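Local coordinates for protein peptide methionine sulfoxide reductase MsrA (Treponema denticola ATCC 35405, PDB 5FA9) that probably repairs oxidised proteins by reducing both S- and R-epimers of methionine sulfoxide, through an MsrA part fused to an MsrB part, at residues L68-F73 with P161-S166; V187-A192 with D212-K217. The protein carries 2 engineered substitutions. One frame throughout, in Å; residues are numbered along the deposited sequence.

Contact 1 (L68-F73 with P161-S166); sequences LLAHYF and PLYDES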
loop_
_atom_site.group_PDB
_atom_site.type_symbol
_atom_site.label_atom_id
_atom_site.label_comp_id
_atom_site.label_asym_id
_atom_site.label_seq_id
_atom_site.Cartn_x
_atom_site.Cartn_y
_atom_site.Cartn_z
ATOM N N LEU B 68 3.884 12.022 -9.440
ATOM C CA LEU B 68 4.083 12.454 -8.059
ATOM C C LEU B 68 5.361 13.271 -7.904
ATOM O O LEU B 68 5.384 14.278 -7.195
ATOM C CB LEU B 68 4.119 11.251 -7.118
ATOM C CG LEU B 68 2.782 10.569 -6.829
ATOM C CD1 LEU B 68 2.970 9.459 -5.814
ATOM C CD2 LEU B 68 1.759 11.579 -6.334
ATOM N N LEU B 69 6.425 12.834 -8.570
ATOM C CA LEU B 69 7.688 13.558 -8.531
ATOM C C LEU B 69 7.584 14.843 -9.345
ATOM O O LEU B 69 8.259 15.829 -9.052
ATOM C CB LEU B 69 8.829 12.682 -9.048
ATOM C CG LEU B 69 9.189 11.492 -8.155
ATOM C CD1 LEU B 69 10.357 10.710 -8.734
ATOM C CD2 LEU B 69 9.497 11.959 -6.740
ATOM N N ALA B 70 6.736 14.822 -10.367
ATOM C CA ALA B 70 6.476 16.014 -11.166
ATOM C C ALA B 70 5.773 17.070 -10.318
ATOM O O ALA B 70 6.124 18.249 -10.365
ATOM C CB ALA B 70 5.645 15.669 -12.393
ATOM N N HIS B 71 4.777 16.640 -9.548
ATOM C CA HIS B 71 4.092 17.523 -8.610
ATOM C C HIS B 71 5.063 18.059 -7.567
ATOM O O HIS B 71 5.014 19.234 -7.202
ATOM C CB HIS B 71 2.937 16.798 -7.912
ATOM C CG HIS B 71 1.728 16.609 -8.774
ATOM N ND1 HIS B 71 0.905 17.652 -9.143
ATOM C CD2 HIS B 71 1.194 15.495 -9.329
ATOM C CE1 HIS B 71 -0.078 17.190 -9.893
ATOM N NE2 HIS B 71 0.073 15.884 -10.022
ATOM N N TYR B 72 5.938 17.182 -7.087
ATOM C CA TYR B 72 6.904 17.533 -6.054
ATOM C C TYR B 72 7.838 18.654 -6.503
ATOM O O TYR B 72 8.022 19.640 -5.789
ATOM C CB TYR B 72 7.715 16.300 -5.648
ATOM C CG TYR B 72 8.870 16.600 -4.721
ATOM C CD1 TYR B 72 8.648 16.976 -3.402
ATOM C CD2 TYR B 72 10.184 16.492 -5.160
ATOM C CE1 TYR B 72 9.701 17.249 -2.551
ATOM C CE2 TYR B 72 11.242 16.760 -4.314
ATOM C CZ TYR B 72 10.996 17.139 -3.011
ATOM O OH TYR B 72 12.047 17.409 -2.165
ATOM N N PHE B 73 8.419 18.502 -7.688
ATOM C CA PHE B 73 9.331 19.506 -8.227
ATOM C C PHE B 73 8.595 20.791 -8.598
ATOM O O PHE B 73 9.202 21.859 -8.693
ATOM C CB PHE B 73 10.076 18.956 -9.445
ATOM C CG PHE B 73 11.315 18.179 -9.098
ATOM C CD1 PHE B 73 11.254 16.813 -8.877
ATOM C CD2 PHE B 73 12.541 18.816 -8.990
ATOM C CE1 PHE B 73 12.393 16.096 -8.556
ATOM C CE2 PHE B 73 13.683 18.105 -8.671
ATOM C CZ PHE B 73 13.609 16.744 -8.452
ATOM N N PRO B 161 -3.668 22.843 -13.966
ATOM C CA PRO B 161 -2.838 21.975 -14.814
ATOM C C PRO B 161 -1.393 21.837 -14.335
ATOM O O PRO B 161 -0.750 22.830 -13.992
ATOM C CB PRO B 161 -2.887 22.675 -16.174
ATOM C CG PRO B 161 -4.200 23.365 -16.178
ATOM C CD PRO B 161 -4.411 23.834 -14.767
ATOM N N LEU B 162 -0.903 20.602 -14.313
ATOM C CA LEU B 162 0.471 20.317 -13.918
ATOM C C LEU B 162 1.453 20.800 -14.980
ATOM O O LEU B 162 2.556 21.247 -14.663
ATOM C CB LEU B 162 0.653 18.817 -13.672
ATOM C CG LEU B 162 2.044 18.327 -13.262
ATOM C CD1 LEU B 162 2.536 19.059 -12.027
ATOM C CD2 LEU B 162 2.033 16.825 -13.024
ATOM N N TYR B 163 1.038 20.715 -16.239
ATOM C CA TYR B 163 1.887 21.106 -17.358
ATOM C C TYR B 163 1.261 22.237 -18.164
ATOM O O TYR B 163 0.080 22.546 -18.004
ATOM C CB TYR B 163 2.160 19.908 -18.269
ATOM C CG TYR B 163 2.824 18.747 -17.567
ATOM C CD1 TYR B 163 4.168 18.795 -17.225
ATOM C CD2 TYR B 163 2.106 17.600 -17.250
ATOM C CE1 TYR B 163 4.780 17.736 -16.583
ATOM C CE2 TYR B 163 2.710 16.535 -16.609
ATOM C CZ TYR B 163 4.047 16.609 -16.279
ATOM O OH TYR B 163 4.656 15.553 -15.640
ATOM N N ASP B 164 2.065 22.853 -19.025
ATOM C CA ASP B 164 1.585 23.907 -19.910
ATOM C C ASP B 164 0.512 23.376 -20.855
ATOM O O ASP B 164 0.789 22.547 -21.722
ATOM C CB ASP B 164 2.747 24.501 -20.709
ATOM C CG ASP B 164 2.323 25.676 -21.570
ATOM O OD1 ASP B 164 1.286 26.299 -21.262
ATOM O OD2 ASP B 164 3.028 25.973 -22.557
ATOM N N GLU B 165 -0.714 23.859 -20.680
ATOM C CA GLU B 165 -1.833 23.430 -21.509
ATOM C C GLU B 165 -2.344 24.569 -22.382
ATOM O O GLU B 165 -3.456 24.510 -22.908
ATOM C CB GLU B 165 -2.969 22.887 -20.640
ATOM C CG GLU B 165 -2.617 21.624 -19.875
ATOM C CD GLU B 165 -3.838 20.940 -19.293
ATOM O OE1 GLU B 165 -4.968 21.379 -19.595
ATOM O OE2 GLU B 165 -3.668 19.964 -18.533
ATOM N N SER B 166 -1.528 25.606 -22.531
ATOM C CA SER B 166 -1.904 26.766 -23.329
ATOM C C SER B 166 -2.049 26.391 -24.799
ATOM O O SER B 166 -2.852 26.979 -25.523
ATOM C CB SER B 166 -0.872 27.887 -23.168
ATOM O OG SER B 166 0.396 27.485 -23.654
#
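Leu162 reaches from its loop onto the His71 and Ala70 side of helix 65-74. Its CB points at the helix and lies 4.2 Å from CE1 of His71. CG stands anti to the backbone N (chi1 179°), which extends the side chain toward the helix. From there the two methyls part. CD1 goes to the ND1 side of the imidazole, with CD1 of Leu162 3.6 Å from ND1 of His71. CD2 of Leu162 lies over one face of the ring, 3.8 Å from the His71 centroid and 15° off the normal, a CH-pi contact. CD2 of Leu162 also touches CB of Ala70 at 3.8 Å. The helix belongs to the MsrA part of the fusion, and the loop 161-166 lies on the path toward the MsrB part. The imidazole is fixed at both nitrogens: ND1 hydrogen-bonds to OH of Tyr18, and NE2 to OE1 of Glu67 one turn earlier. That should hold the ring plane steady under the leucine. Tyr163 comes in beside Leu162, and CG of Leu162 sits above one face of the Tyr163 ring. OH of Tyr163 lies 3.4 Å from CB of Ala70 and hydrogen-bonds to the hydroxyl of Tyr310.

Contact 2 (V187-A192 with D212-K217); sequences VTQEKA and DITTGK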
loop_
_atom_site.group_PDB
_atom_site.type_symbol
_atom_site.label_atom_id
_atom_site.label_comp_id
_atom_site.label_asym_id
_atom_site.label_seq_id
_atom_site.Cartn_x
_atom_site.Cartn_y
_atom_site.Cartn_z
ATOM N N VAL B 187 -16.005 9.449 -33.938
ATOM C CA VAL B 187 -15.605 8.905 -32.644
ATOM C C VAL B 187 -15.541 9.984 -31.565
ATOM O O VAL B 187 -16.118 9.832 -30.488
ATOM C CB VAL B 187 -14.236 8.198 -32.732
ATOM C CG1 VAL B 187 -13.656 7.978 -31.344
ATOM C CG2 VAL B 187 -14.365 6.877 -33.480
ATOM N N THR B 188 -14.851 11.079 -31.864
ATOM C CA THR B 188 -14.574 12.103 -30.864
ATOM C C THR B 188 -15.750 13.043 -30.604
ATOM O O THR B 188 -15.960 13.479 -29.472
ATOM C CB THR B 188 -13.352 12.953 -31.267
ATOM O OG1 THR B 188 -13.590 13.562 -32.542
ATOM C CG2 THR B 188 -12.105 12.085 -31.349
ATOM N N GLN B 189 -16.515 13.355 -31.646
ATOM C CA GLN B 189 -17.577 14.352 -31.523
ATOM C C GLN B 189 -18.979 13.747 -31.489
ATOM O O GLN B 189 -19.936 14.415 -31.099
ATOM C CB GLN B 189 -17.483 15.362 -32.669
ATOM C CG GLN B 189 -16.119 16.019 -32.806
ATOM C CD GLN B 189 -15.641 16.643 -31.510
ATOM O OE1 GLN B 189 -16.315 17.493 -30.931
ATOM N NE2 GLN B 189 -14.469 16.222 -31.050
ATOM N N GLU B 190 -19.102 12.487 -31.894
ATOM C CA GLU B 190 -20.409 11.838 -31.941
ATOM C C GLU B 190 -20.430 10.531 -31.152
ATOM O O GLU B 190 -21.349 9.727 -31.301
ATOM C CB GLU B 190 -20.819 11.576 -33.393
ATOM C CG GLU B 190 -20.896 12.827 -34.252
ATOM C CD GLU B 190 -21.114 12.514 -35.719
ATOM O OE1 GLU B 190 -20.998 11.329 -36.097
ATOM O OE2 GLU B 190 -21.401 13.449 -36.494
ATOM N N LYS B 191 -19.408 10.331 -30.322
ATOM C CA LYS B 191 -19.295 9.154 -29.457
ATOM C C LYS B 191 -19.364 7.830 -30.215
ATOM O O LYS B 191 -19.779 6.814 -29.655
ATOM C CB LYS B 191 -20.387 9.169 -28.382
ATOM C CG LYS B 191 -20.499 10.463 -27.601
ATOM C CD LYS B 191 -21.543 10.332 -26.503
ATOM C CE LYS B 191 -22.117 11.682 -26.111
ATOM N NZ LYS B 191 -23.396 11.533 -25.362
ATOM N N ALA B 192 -18.961 7.836 -31.480
ATOM C CA ALA B 192 -18.971 6.614 -32.275
ATOM C C ALA B 192 -17.870 5.662 -31.822
ATOM O O ALA B 192 -16.999 6.032 -31.036
ATOM C CB ALA B 192 -18.820 6.934 -33.752
ATOM N N ASP B 212 -4.297 13.480 -27.681
ATOM C CA ASP B 212 -5.643 13.828 -28.127
ATOM C C ASP B 212 -5.579 14.389 -29.543
ATOM O O ASP B 212 -4.915 15.396 -29.791
ATOM C CB ASP B 212 -6.286 14.839 -27.171
ATOM C CG ASP B 212 -7.783 15.006 -27.404
ATOM O OD1 ASP B 212 -8.271 14.682 -28.508
ATOM O OD2 ASP B 212 -8.476 15.472 -26.475
ATOM N N ILE B 213 -6.282 13.742 -30.465
ATOM C CA ILE B 213 -6.237 14.123 -31.871
ATOM C C ILE B 213 -6.906 15.476 -32.127
ATOM O O ILE B 213 -6.740 16.067 -33.194
ATOM C CB ILE B 213 -6.903 13.043 -32.757
ATOM C CG1 ILE B 213 -6.410 13.143 -34.203
ATOM C CG2 ILE B 213 -8.422 13.130 -32.668
ATOM C CD1 ILE B 213 -6.592 11.870 -34.995
ATOM N N THR B 214 -7.650 15.973 -31.142
ATOM C CA THR B 214 -8.369 17.234 -31.299
ATOM C C THR B 214 -7.693 18.412 -30.597
ATOM O O THR B 214 -7.911 19.564 -30.969
ATOM C CB THR B 214 -9.814 17.123 -30.774
ATOM O OG1 THR B 214 -9.800 16.937 -29.353
ATOM C CG2 THR B 214 -10.534 15.956 -31.432
ATOM N N THR B 215 -6.879 18.129 -29.584
ATOM C CA THR B 215 -6.267 19.197 -28.793
ATOM C C THR B 215 -4.746 19.098 -28.725
ATOM O O THR B 215 -4.062 20.105 -28.546
ATOM C CB THR B 215 -6.814 19.211 -27.351
ATOM O OG1 THR B 215 -6.385 18.031 -26.661
ATOM C CG2 THR B 215 -8.332 19.271 -27.355
ATOM N N GLY B 216 -4.219 17.887 -28.864
ATOM C CA GLY B 216 -2.784 17.683 -28.806
ATOM C C GLY B 216 -2.265 17.382 -27.411
ATOM O O GLY B 216 -1.059 17.262 -27.205
ATOM N N LYS B 217 -3.174 17.283 -26.447
ATOM C CA LYS B 217 -2.802 16.967 -25.070
ATOM C C LYS B 217 -2.570 15.468 -24.884
ATOM O O LYS B 217 -3.389 14.655 -25.312
ATOM C CB LYS B 217 -3.880 17.459 -24.102
ATOM C CG LYS B 217 -3.585 17.173 -22.638
ATOM C CD LYS B 217 -4.590 17.862 -21.731
ATOM C CE LYS B 217 -4.525 17.315 -20.315
ATOM N NZ LYS B 217 -5.544 17.948 -19.432
#
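In Thr188 and Thr214 alike, OG1 sits between the backbone N and the carbonyl carbon (chi1 58° and 67°), which leaves CG2 anti to the carbonyl carbon. This turns the methyl of Thr214 to the Thr188 side chain, and the two reach toward each other tip to tip. CG2 of Thr214 stands 4.0 Å from OG1 of Thr188 and a little farther from its CB and CG2. CG2 of Thr188 also meets CG2 of Ile213 at 4.0 Å, the two side chains crossing at about a right angle. Gln189 of the helix meets Thr214 from the opposite direction. Its chain is bent, and NE2 of Gln189 donates to OG1 of Thr188 at 3.2 Å, with that oxygen close to the amide plane. This places NE2 of Gln189 4.0 Å from CG2 of Thr214. OG1 of Thr188 is also hydrogen-bonded to the carbonyl O of Gln184 in the preceding turn. On the loop side, OD1 of Asp212 accepts from N of Thr214 at 3.0 Å, an Asx turn, and from OG1 of Thr214 at 2.9 Å. Both donors come from the same face of the carboxylate. With its hydroxyl held there, Thr214 presents its methyl to the helix. The loop links strands 208-212 and 218-221 of the MsrB part and packs on helix 182-190 at Thr188 and Gln189, while Leu176 of helix 173-179 touches both Gln189 and Thr214.

Contact 1 closes before contact 2 opens, so the two follow in series along the chain. Their centres are about 23 Å apart. Contact 1 joins helix 65-74 of the MsrA part to the loop 161-166, which comes after helix 142-145 and before helix 173-179. Contact 2 lies within the MsrB part, between helix 182-190 and the loop 212-217. The two share no helix or strand, but a salt bridge connects them: OE2 of Glu165 lies 2.9 Å from NZ of Lys217. The Leu162 side chain packs on the MsrA helix, while Glu165, and the backbone N of Leu162 through Gln242, hold to the MsrB part. This is consistent with a linker that helps set how the two parts lie against each other.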